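Hypothetical protein Atu2684 (Agrobacterium tumefaciens, PDB 2AXO) is of unknown function but belongs to the thioredoxin clan and carries a CxxC disulfide, which would be consistent with a thiol-disulfide redox role. Local coordinates at residues A118-V126 against R137-L148; V161-A172 against G210-L221. All coordinates share one frame; numbering follows the deposited sequence.

The two contacts follow one another along the chain, their centres about 21 Å apart and their nearest atoms about 9 Å apart, and share no strand or helix. Contact 1, in the thioredoxin-like part, sets helix 131-143 against the hairpin of 117-120 and 124-127. Side chains do its work: an arginine and a phenylalanine pack, one salt bridge forms, and waters finish the seam where the helix ends. Contact 2 joins 161-165 to 217-221, the start of 172-186 to the end of 196-212, and loops 166-171 and 213-216, mostly by backbone bonds. Both are partly buried, but contact 2 divides more sharply, aliphatic residues and a tryptophan inward, charged residues and turns outward.

Contact 1 of 2, residues A118-V126 against R137-L148; sequences AILNGRDHV and RLDAFKREGQGL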
loop_
_atom_site.group_PDB
_atom_site.type_symbol
_atom_site.label_atom_id
_atom_site.label_comp_id
_atom_site.label_asym_id
_atom_site.label_seq_id
_atom_site.Cartn_x
_atom_site.Cartn_y
_atom_site.Cartn_z
ATOM N N ALA A 118 2.575 0.755 14.589
ATOM C CA ALA A 118 3.443 -0.187 15.266
ATOM C C ALA A 118 2.689 -1.493 15.468
ATOM O O ALA A 118 1.528 -1.498 15.882
ATOM C CB ALA A 118 3.903 0.376 16.609
ATOM N N ILE A 119 3.353 -2.596 15.148
ATOM C CA ILE A 119 2.772 -3.920 15.311
ATOM C C ILE A 119 3.470 -4.508 16.536
ATOM O O ILE A 119 4.698 -4.527 16.604
ATOM C CB ILE A 119 3.032 -4.798 14.055
ATOM C CG1 ILE A 119 2.433 -4.126 12.809
ATOM C CG2 ILE A 119 2.446 -6.190 14.256
ATOM C CD1 ILE A 119 0.919 -3.927 12.867
ATOM N N LEU A 120 2.688 -4.968 17.510
ATOM C CA LEU A 120 3.254 -5.501 18.745
ATOM C C LEU A 120 3.164 -7.030 18.837
ATOM O O LEU A 120 2.074 -7.603 18.762
ATOM C CB LEU A 120 2.553 -4.841 19.940
ATOM C CG LEU A 120 2.404 -3.308 19.881
ATOM C CD1 LEU A 120 1.701 -2.825 21.136
ATOM C CD2 LEU A 120 3.766 -2.638 19.754
ATOM N N ASN A 121 4.315 -7.681 19.002
ATOM C CA ASN A 121 4.396 -9.144 19.082
ATOM C C ASN A 121 3.683 -9.798 17.900
ATOM O O ASN A 121 3.243 -10.945 17.993
ATOM C CB ASN A 121 3.760 -9.669 20.381
ATOM C CG ASN A 121 4.579 -9.354 21.624
ATOM O OD1 ASN A 121 4.215 -9.762 22.736
ATOM N ND2 ASN A 121 5.675 -8.630 21.456
ATOM N N GLY A 122 3.564 -9.063 16.800
ATOM C CA GLY A 122 2.887 -9.587 15.630
ATOM C C GLY A 122 1.419 -9.893 15.881
ATOM O O GLY A 122 0.770 -10.511 15.036
ATOM N N ARG A 123 0.902 -9.429 17.024
ATOM C CA ARG A 123 -0.483 -9.677 17.456
ATOM C C ARG A 123 -1.493 -8.533 17.337
ATOM O O ARG A 123 -2.688 -8.789 17.206
ATOM C CB ARG A 123 -0.496 -10.134 18.925
ATOM C CG ARG A 123 0.151 -11.478 19.217
ATOM C CD ARG A 123 0.175 -11.743 20.726
ATOM N NE ARG A 123 0.777 -13.032 21.058
ATOM C CZ ARG A 123 0.143 -14.200 21.006
ATOM N NH1 ARG A 123 -1.128 -14.250 20.641
ATOM N NH2 ARG A 123 0.786 -15.324 21.311
ATOM N N ASP A 124 -1.034 -7.286 17.398
ATOM C CA ASP A 124 -1.949 -6.149 17.332
ATOM C C ASP A 124 -1.233 -4.892 16.847
ATOM O O ASP A 124 -0.004 -4.863 16.756
ATOM C CB ASP A 124 -2.544 -5.901 18.720
ATOM C CG ASP A 124 -3.816 -5.063 18.678
ATOM O OD1 ASP A 124 -4.287 -4.657 19.760
ATOM O OD2 ASP A 124 -4.344 -4.819 17.579
ATOM N N HIS A 125 -2.002 -3.847 16.559
ATOM C CA HIS A 125 -1.432 -2.594 16.081
ATOM C C HIS A 125 -1.814 -1.426 16.982
ATOM O O HIS A 125 -2.829 -1.469 17.681
ATOM C CB HIS A 125 -1.904 -2.320 14.652
ATOM C CG HIS A 125 -3.299 -1.790 14.570
ATOM N ND1 HIS A 125 -3.577 -0.456 14.355
ATOM C CD2 HIS A 125 -4.497 -2.405 14.718
ATOM C CE1 HIS A 125 -4.884 -0.272 14.377
ATOM N NE2 HIS A 125 -5.466 -1.439 14.597
ATOM N N VAL A 126 -0.986 -0.388 16.964
ATOM C CA VAL A 126 -1.207 0.809 17.764
ATOM C C VAL A 126 -0.483 1.978 17.111
ATOM O O VAL A 126 0.441 1.775 16.320
ATOM C CB VAL A 126 -0.642 0.651 19.195
ATOM C CG1 VAL A 126 -1.425 -0.399 19.967
ATOM C CG2 VAL A 126 0.826 0.275 19.125
ATOM N N ARG A 137 0.476 -2.434 26.364
ATOM C CA ARG A 137 -0.041 -3.531 25.554
ATOM C C ARG A 137 0.871 -4.744 25.718
ATOM O O ARG A 137 0.398 -5.858 25.933
ATOM C CB ARG A 137 -0.105 -3.135 24.075
ATOM C CG ARG A 137 -1.433 -3.445 23.376
ATOM C CD ARG A 137 -1.969 -4.827 23.718
ATOM N NE ARG A 137 -3.079 -5.223 22.852
ATOM C CZ ARG A 137 -3.810 -6.319 23.034
ATOM N NH1 ARG A 137 -3.555 -7.125 24.057
ATOM N NH2 ARG A 137 -4.786 -6.621 22.187
ATOM N N LEU A 138 2.181 -4.527 25.616
ATOM C CA LEU A 138 3.142 -5.621 25.759
ATOM C C LEU A 138 3.015 -6.290 27.119
ATOM O O LEU A 138 3.157 -7.506 27.238
ATOM C CB LEU A 138 4.573 -5.103 25.574
ATOM C CG LEU A 138 4.910 -4.675 24.144
ATOM C CD1 LEU A 138 6.321 -4.121 24.087
ATOM C CD2 LEU A 138 4.773 -5.885 23.221
ATOM N N ASP A 139 2.745 -5.485 28.142
ATOM C CA ASP A 139 2.592 -5.995 29.500
ATOM C C ASP A 139 1.334 -6.855 29.583
ATOM O O ASP A 139 1.331 -7.915 30.211
ATOM C CB ASP A 139 2.489 -4.827 30.482
ATOM C CG ASP A 139 2.401 -5.283 31.919
ATOM O OD1 ASP A 139 3.351 -5.940 32.389
ATOM O OD2 ASP A 139 1.383 -4.979 32.577
ATOM N N ALA A 140 0.266 -6.390 28.939
ATOM C CA ALA A 140 -0.997 -7.124 28.925
ATOM C C ALA A 140 -0.788 -8.484 28.270
ATOM O O ALA A 140 -1.366 -9.485 28.697
ATOM C CB ALA A 140 -2.060 -6.333 28.164
ATOM N N PHE A 141 0.031 -8.515 27.222
ATOM C CA PHE A 141 0.313 -9.771 26.538
ATOM C C PHE A 141 1.036 -10.730 27.476
ATOM O O PHE A 141 0.667 -11.900 27.581
ATOM C CB PHE A 141 1.179 -9.544 25.294
ATOM C CG PHE A 141 0.429 -8.974 24.122
ATOM C CD1 PHE A 141 -0.803 -9.497 23.745
ATOM C CD2 PHE A 141 0.971 -7.935 23.377
ATOM C CE1 PHE A 141 -1.486 -8.989 22.640
ATOM C CE2 PHE A 141 0.299 -7.422 22.273
ATOM C CZ PHE A 141 -0.932 -7.951 21.906
ATOM N N LYS A 142 2.067 -10.230 28.154
ATOM C CA LYS A 142 2.848 -11.051 29.081
ATOM C C LYS A 142 1.982 -11.657 30.186
ATOM O O LYS A 142 2.117 -12.837 30.513
ATOM C CB LYS A 142 3.967 -10.222 29.724
ATOM C CG LYS A 142 4.795 -11.001 30.748
ATOM C CD LYS A 142 5.640 -10.077 31.616
ATOM C CE LYS A 142 6.476 -10.862 32.628
ATOM N NZ LYS A 142 5.647 -11.752 33.502
ATOM N N ARG A 143 1.105 -10.838 30.758
ATOM C CA ARG A 143 0.216 -11.271 31.835
ATOM C C ARG A 143 -0.726 -12.381 31.373
ATOM O O ARG A 143 -1.290 -13.113 32.187
ATOM C CB ARG A 143 -0.592 -10.076 32.368
ATOM C CG ARG A 143 0.251 -9.031 33.111
ATOM C CD ARG A 143 -0.454 -7.675 33.213
ATOM N NE ARG A 143 -1.513 -7.629 34.221
ATOM C CZ ARG A 143 -1.302 -7.617 35.536
ATOM N NH1 ARG A 143 -0.062 -7.650 36.013
ATOM N NH2 ARG A 143 -2.329 -7.562 36.376
ATOM N N GLU A 144 -0.892 -12.504 30.060
ATOM C CA GLU A 144 -1.762 -13.532 29.506
ATOM C C GLU A 144 -0.954 -14.678 28.909
ATOM O O GLU A 144 -1.507 -15.586 28.292
ATOM C CB GLU A 144 -2.681 -12.931 28.440
ATOM C CG GLU A 144 -3.855 -12.135 28.995
ATOM C CD GLU A 144 -4.752 -12.975 29.887
ATOM O OE1 GLU A 144 -4.943 -14.164 29.578
ATOM O OE2 GLU A 144 -5.278 -12.447 30.886
ATOM N N GLY A 145 0.359 -14.641 29.110
ATOM C CA GLY A 145 1.207 -15.687 28.575
ATOM C C GLY A 145 1.300 -15.605 27.064
ATOM O O GLY A 145 1.541 -16.609 26.388
ATOM N N GLN A 146 1.096 -14.401 26.533
ATOM C CA GLN A 146 1.160 -14.170 25.096
ATOM C C GLN A 146 2.382 -13.320 24.775
ATOM O O GLN A 146 2.407 -12.585 23.786
ATOM C CB GLN A 146 -0.104 -13.462 24.606
ATOM C CG GLN A 146 -1.395 -14.126 25.064
ATOM C CD GLN A 146 -2.616 -13.620 24.321
ATOM O OE1 GLN A 146 -2.793 -12.417 24.140
ATOM N NE2 GLN A 146 -3.471 -14.544 23.893
ATOM N N GLY A 147 3.391 -13.424 25.632
ATOM C CA GLY A 147 4.620 -12.684 25.423
ATOM C C GLY A 147 5.591 -13.579 24.683
ATOM O O GLY A 147 5.182 -14.505 23.986
ATOM N N LEU A 148 6.879 -13.308 24.834
ATOM C CA LEU A 148 7.912 -14.098 24.179
ATOM C C LEU A 148 8.241 -15.307 25.068
ATOM O O LEU A 148 9.194 -15.279 25.846
ATOM C CB LEU A 148 9.149 -13.222 23.961
ATOM C CG LEU A 148 8.846 -11.916 23.210
ATOM C CD1 LEU A 148 10.117 -11.099 23.045
ATOM C CD2 LEU A 148 8.244 -12.242 21.842
HETATM O O HOH W 1 3.467 -13.465 21.375
HETATM O O HOH W 2 3.390 -15.993 22.801
#
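Arg123 packs on the ring of Phe141. The arginine chain passes over one face of the ring, with CD 4.0 Å from the ring centroid, a CH-pi contact. Arg123 is extended from CG to NE, which carries its guanidinium beyond the ring to the end of the helix. Asp124 CB meets the ring at its edge, and Leu120 CB lies 4.1 Å from Phe141 CE2. Leu120 CD1 packs on Arg137 CB (3.5 Å), and Leu120 CB touches Leu138 CD2.

The charged contact is a salt bridge. Arg137 NH2 donates to Asp124 OD1 at 3.2 Å, and NE of the same arginine adds a weak bond to that oxygen. The carboxylate and guanidinium planes stand 88° apart. OD1 is near the guanidinium plane (12° out of it), whereas NH2 comes from above the carboxylate plane (42° out).

At the helix end, Gln146 CB lies over the centre of the Arg123 guanidinium, and the Gln146 amide stacks nearly parallel to that group. Arg123 NE bonds weakly to Gln146 O. One water accepts from Arg123 NE and lies 2.8 Å from Gln146 O, while another joins NH2 to Gly147 O. Here a Schellman motif with Gly145 at C-prime closes the helix. Arg123 and Asp124 form a classic β bulge opposite Leu120. Hairpin and helix together are the closing β-β-α unit of a thioredoxin-like fold.

Contact 2 of 2, residues V161-A172 against G210-L221; sequences VEIDIGAGNGKA and GMWDGSPMTVKL
Gly168 N donates to Gly214 O at 2.7 Å (N-H...O 161°), tying loop 166-171 to loop 213-216. Asp213 OD1 accepts from Ser215 OG and Ser215 N, an Asx turn that shapes 213-215, and Asp213 CA lies against Lys171 CG. The indole of Trp212 lies where the two ladders separate, between Ile165 and Ala172. With CG anti to the backbone N (chi1 177°), its edge faces the backbone of 166-168, and NE1 donates to Gly166 O at 3.0 Å, nearly along the C=O axis. Gly214 N sits 3.4 Å above one ring face. Gly168 CA rests 3.4 Å from Trp212 CZ2, the lack of a side chain letting the backbone come this near. Ile165 CG2 and Ala172 CB also touch the indole.

Ala172 and Trp212 exchange backbone bonds, and 161-165 pairs antiparallel with 217-221. Val161, Ile163, Ile165, Val219 and Leu221 turn inward. The other face is polar: Thr218 OG1 donates to Asp164 OD1 from above the carboxylate plane, and Glu162 runs alongside Lys220.

Ile163 reaches Val176 and Val236; Ile165, Ala172 and Trp212 reach Leu238. The chain leaves the three-stranded sheet through 166-171 and returns through 213-216, two antiparallel connections to the four-stranded sheet packed against it, as in a β-sandwich.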
loop_
_atom_site.group_PDB
_atom_site.type_symbol
_atom_site.label_atom_id
_atom_site.label_comp_id
_atom_site.label_asym_id
_atom_site.label_seq_id
_atom_site.Cartn_x
_atom_site.Cartn_y
_atom_site.Cartn_z
ATOM N N VAL A 161 26.814 -17.405 11.660
ATOM C CA VAL A 161 25.828 -16.920 12.617
ATOM C C VAL A 161 25.072 -18.121 13.168
ATOM O O VAL A 161 24.597 -18.973 12.414
ATOM C CB VAL A 161 24.817 -15.944 11.972
ATOM C CG1 VAL A 161 23.673 -15.662 12.947
ATOM C CG2 VAL A 161 25.512 -14.646 11.602
ATOM N N GLU A 162 24.973 -18.184 14.490
ATOM C CA GLU A 162 24.283 -19.276 15.150
ATOM C C GLU A 162 23.049 -18.781 15.890
ATOM O O GLU A 162 23.127 -17.875 16.724
ATOM C CB GLU A 162 25.231 -19.974 16.129
ATOM C CG GLU A 162 24.650 -21.201 16.808
ATOM C CD GLU A 162 25.702 -21.982 17.576
ATOM O OE1 GLU A 162 26.712 -22.378 16.955
ATOM O OE2 GLU A 162 25.518 -22.195 18.793
ATOM N N ILE A 163 21.911 -19.384 15.564
ATOM C CA ILE A 163 20.642 -19.048 16.187
ATOM C C ILE A 163 20.160 -20.262 16.958
ATOM O O ILE A 163 19.983 -21.336 16.385
ATOM C CB ILE A 163 19.577 -18.701 15.145
ATOM C CG1 ILE A 163 20.023 -17.483 14.335
ATOM C CG2 ILE A 163 18.234 -18.451 15.832
ATOM C CD1 ILE A 163 19.062 -17.116 13.216
ATOM N N ASP A 164 19.961 -20.082 18.257
ATOM C CA ASP A 164 19.498 -21.149 19.138
ATOM C C ASP A 164 18.055 -20.906 19.565
ATOM O O ASP A 164 17.733 -19.855 20.123
ATOM C CB ASP A 164 20.392 -21.227 20.377
ATOM C CG ASP A 164 21.410 -22.340 20.290
ATOM O OD1 ASP A 164 22.029 -22.508 19.215
ATOM O OD2 ASP A 164 21.601 -23.046 21.304
ATOM N N ILE A 165 17.195 -21.885 19.305
ATOM C CA ILE A 165 15.783 -21.787 19.651
ATOM C C ILE A 165 15.404 -22.866 20.658
ATOM O O ILE A 165 15.802 -24.022 20.516
ATOM C CB ILE A 165 14.901 -21.960 18.411
ATOM C CG1 ILE A 165 15.400 -21.040 17.295
ATOM C CG2 ILE A 165 13.452 -21.638 18.757
ATOM C CD1 ILE A 165 14.682 -21.229 15.999
ATOM N N GLY A 166 14.631 -22.480 21.666
ATOM C CA GLY A 166 14.215 -23.424 22.689
ATOM C C GLY A 166 12.969 -24.222 22.358
ATOM O O GLY A 166 12.400 -24.101 21.272
ATOM N N ALA A 167 12.538 -25.039 23.313
ATOM C CA ALA A 167 11.361 -25.881 23.141
ATOM C C ALA A 167 10.045 -25.128 23.305
ATOM O O ALA A 167 9.955 -24.140 24.042
ATOM C CB ALA A 167 11.415 -27.054 24.125
ATOM N N GLY A 168 9.021 -25.621 22.617
ATOM C CA GLY A 168 7.708 -25.014 22.678
ATOM C C GLY A 168 6.689 -25.880 21.966
ATOM O O GLY A 168 6.920 -27.071 21.756
ATOM N N ASN A 169 5.564 -25.281 21.593
ATOM C CA ASN A 169 4.495 -25.987 20.898
ATOM C C ASN A 169 4.071 -25.236 19.643
ATOM O O ASN A 169 4.164 -24.010 19.581
ATOM C CB ASN A 169 3.281 -26.140 21.812
ATOM C CG ASN A 169 3.498 -27.162 22.904
ATOM O OD1 ASN A 169 3.580 -28.364 22.640
ATOM N ND2 ASN A 169 3.591 -26.691 24.141
ATOM N N GLY A 170 3.595 -25.979 18.652
ATOM C CA GLY A 170 3.147 -25.364 17.418
ATOM C C GLY A 170 4.232 -25.269 16.364
ATOM O O GLY A 170 5.296 -25.879 16.487
ATOM N N LYS A 171 3.956 -24.498 15.318
ATOM C CA LYS A 171 4.907 -24.317 14.234
ATOM C C LYS A 171 5.137 -22.838 13.975
ATOM O O LYS A 171 4.225 -22.023 14.103
ATOM C CB LYS A 171 4.407 -25.009 12.959
ATOM C CG LYS A 171 4.530 -26.526 13.004
ATOM C CD LYS A 171 4.234 -27.168 11.660
ATOM C CE LYS A 171 2.753 -27.137 11.331
ATOM N NZ LYS A 171 1.958 -28.023 12.224
ATOM N N ALA A 172 6.363 -22.484 13.626
ATOM C CA ALA A 172 6.669 -21.088 13.363
ATOM C C ALA A 172 7.873 -20.982 12.456
ATOM O O ALA A 172 8.723 -21.870 12.434
ATOM C CB ALA A 172 6.941 -20.357 14.679
ATOM N N GLY A 210 14.343 -21.075 8.284
ATOM C CA GLY A 210 14.012 -22.423 8.700
ATOM C C GLY A 210 12.646 -22.482 9.345
ATOM O O GLY A 210 11.963 -21.465 9.472
HETATM N N MSE A 211 12.249 -23.681 9.747
HETATM C CA MSE A 211 10.957 -23.876 10.382
HETATM C C MSE A 211 11.138 -24.514 11.749
HETATM O O MSE A 211 11.924 -25.446 11.913
HETATM C CB MSE A 211 10.084 -24.772 9.506
HETATM C CG MSE A 211 8.772 -25.170 10.138
HETATM SE SE MSE A 211 7.777 -26.306 8.940
HETATM C CE MSE A 211 9.036 -27.771 8.855
ATOM N N TRP A 212 10.408 -23.999 12.730
ATOM C CA TRP A 212 10.461 -24.511 14.095
ATOM C C TRP A 212 9.197 -25.338 14.297
ATOM O O TRP A 212 8.123 -24.927 13.865
ATOM C CB TRP A 212 10.488 -23.336 15.071
ATOM C CG TRP A 212 10.467 -23.692 16.523
ATOM C CD1 TRP A 212 11.494 -24.205 17.264
ATOM C CD2 TRP A 212 9.394 -23.448 17.438
ATOM N NE1 TRP A 212 11.131 -24.283 18.590
ATOM C CE2 TRP A 212 9.848 -23.823 18.725
ATOM C CE3 TRP A 212 8.093 -22.943 17.298
ATOM C CZ2 TRP A 212 9.045 -23.703 19.866
ATOM C CZ3 TRP A 212 7.295 -22.827 18.441
ATOM C CH2 TRP A 212 7.778 -23.204 19.703
ATOM N N ASP A 213 9.320 -26.505 14.930
ATOM C CA ASP A 213 8.149 -27.354 15.156
ATOM C C ASP A 213 7.880 -27.622 16.630
ATOM O O ASP A 213 7.134 -28.539 16.977
ATOM C CB ASP A 213 8.283 -28.697 14.419
ATOM C CG ASP A 213 9.492 -29.514 14.870
ATOM O OD1 ASP A 213 9.927 -29.397 16.036
ATOM O OD2 ASP A 213 9.998 -30.308 14.048
ATOM N N GLY A 214 8.479 -26.812 17.496
ATOM C CA GLY A 214 8.287 -26.993 18.925
ATOM C C GLY A 214 9.530 -27.599 19.543
ATOM O O GLY A 214 9.763 -27.478 20.746
ATOM N N SER A 215 10.334 -28.259 18.712
ATOM C CA SER A 215 11.569 -28.886 19.169
ATOM C C SER A 215 12.708 -27.872 19.229
ATOM O O SER A 215 12.761 -26.939 18.432
ATOM C CB SER A 215 11.979 -30.015 18.215
ATOM O OG SER A 215 10.929 -30.946 18.034
ATOM N N PRO A 216 13.630 -28.039 20.186
ATOM C CA PRO A 216 14.755 -27.108 20.290
ATOM C C PRO A 216 15.582 -27.245 19.011
ATOM O O PRO A 216 15.749 -28.350 18.501
ATOM C CB PRO A 216 15.511 -27.622 21.513
ATOM C CG PRO A 216 14.417 -28.210 22.360
ATOM C CD PRO A 216 13.601 -28.959 21.338
HETATM N N MSE A 217 16.084 -26.139 18.482
HETATM C CA MSE A 217 16.883 -26.234 17.272
HETATM C C MSE A 217 17.959 -25.172 17.191
HETATM O O MSE A 217 17.907 -24.148 17.875
HETATM C CB MSE A 217 15.985 -26.187 16.024
HETATM C CG MSE A 217 15.357 -24.832 15.722
HETATM SE SE MSE A 217 14.308 -24.834 14.073
HETATM C CE MSE A 217 15.703 -25.239 12.801
ATOM N N THR A 218 18.950 -25.445 16.353
ATOM C CA THR A 218 20.061 -24.538 16.145
ATOM C C THR A 218 20.217 -24.387 14.642
ATOM O O THR A 218 20.348 -25.380 13.922
ATOM C CB THR A 218 21.368 -25.107 16.732
ATOM O OG1 THR A 218 21.219 -25.273 18.145
ATOM C CG2 THR A 218 22.533 -24.171 16.455
ATOM N N VAL A 219 20.192 -23.144 14.177
ATOM C CA VAL A 219 20.327 -22.848 12.758
ATOM C C VAL A 219 21.635 -22.133 12.501
ATOM O O VAL A 219 21.897 -21.102 13.105
ATOM C CB VAL A 219 19.201 -21.922 12.259
ATOM C CG1 VAL A 219 19.335 -21.725 10.757
ATOM C CG2 VAL A 219 17.847 -22.498 12.607
ATOM N N LYS A 220 22.452 -22.674 11.605
ATOM C CA LYS A 220 23.728 -22.057 11.274
ATOM C C LYS A 220 23.624 -21.310 9.944
ATOM O O LYS A 220 23.163 -21.871 8.943
ATOM C CB LYS A 220 24.824 -23.116 11.155
ATOM C CG LYS A 220 25.011 -23.989 12.382
ATOM C CD LYS A 220 25.850 -23.296 13.439
ATOM C CE LYS A 220 26.148 -24.238 14.598
ATOM N NZ LYS A 220 26.838 -25.478 14.145
ATOM N N LEU A 221 24.056 -20.052 9.944
ATOM C CA LEU A 221 24.044 -19.202 8.750
ATOM C C LEU A 221 25.482 -18.957 8.292
ATOM O O LEU A 221 26.377 -18.789 9.119
ATOM C CB LEU A 221 23.354 -17.871 9.066
ATOM C CG LEU A 221 21.845 -17.989 9.295
ATOM C CD1 LEU A 221 21.273 -16.683 9.853
ATOM C CD2 LEU A 221 21.190 -18.336 7.968
HETATM O O HOH W 3 5.081 -28.674 18.664
#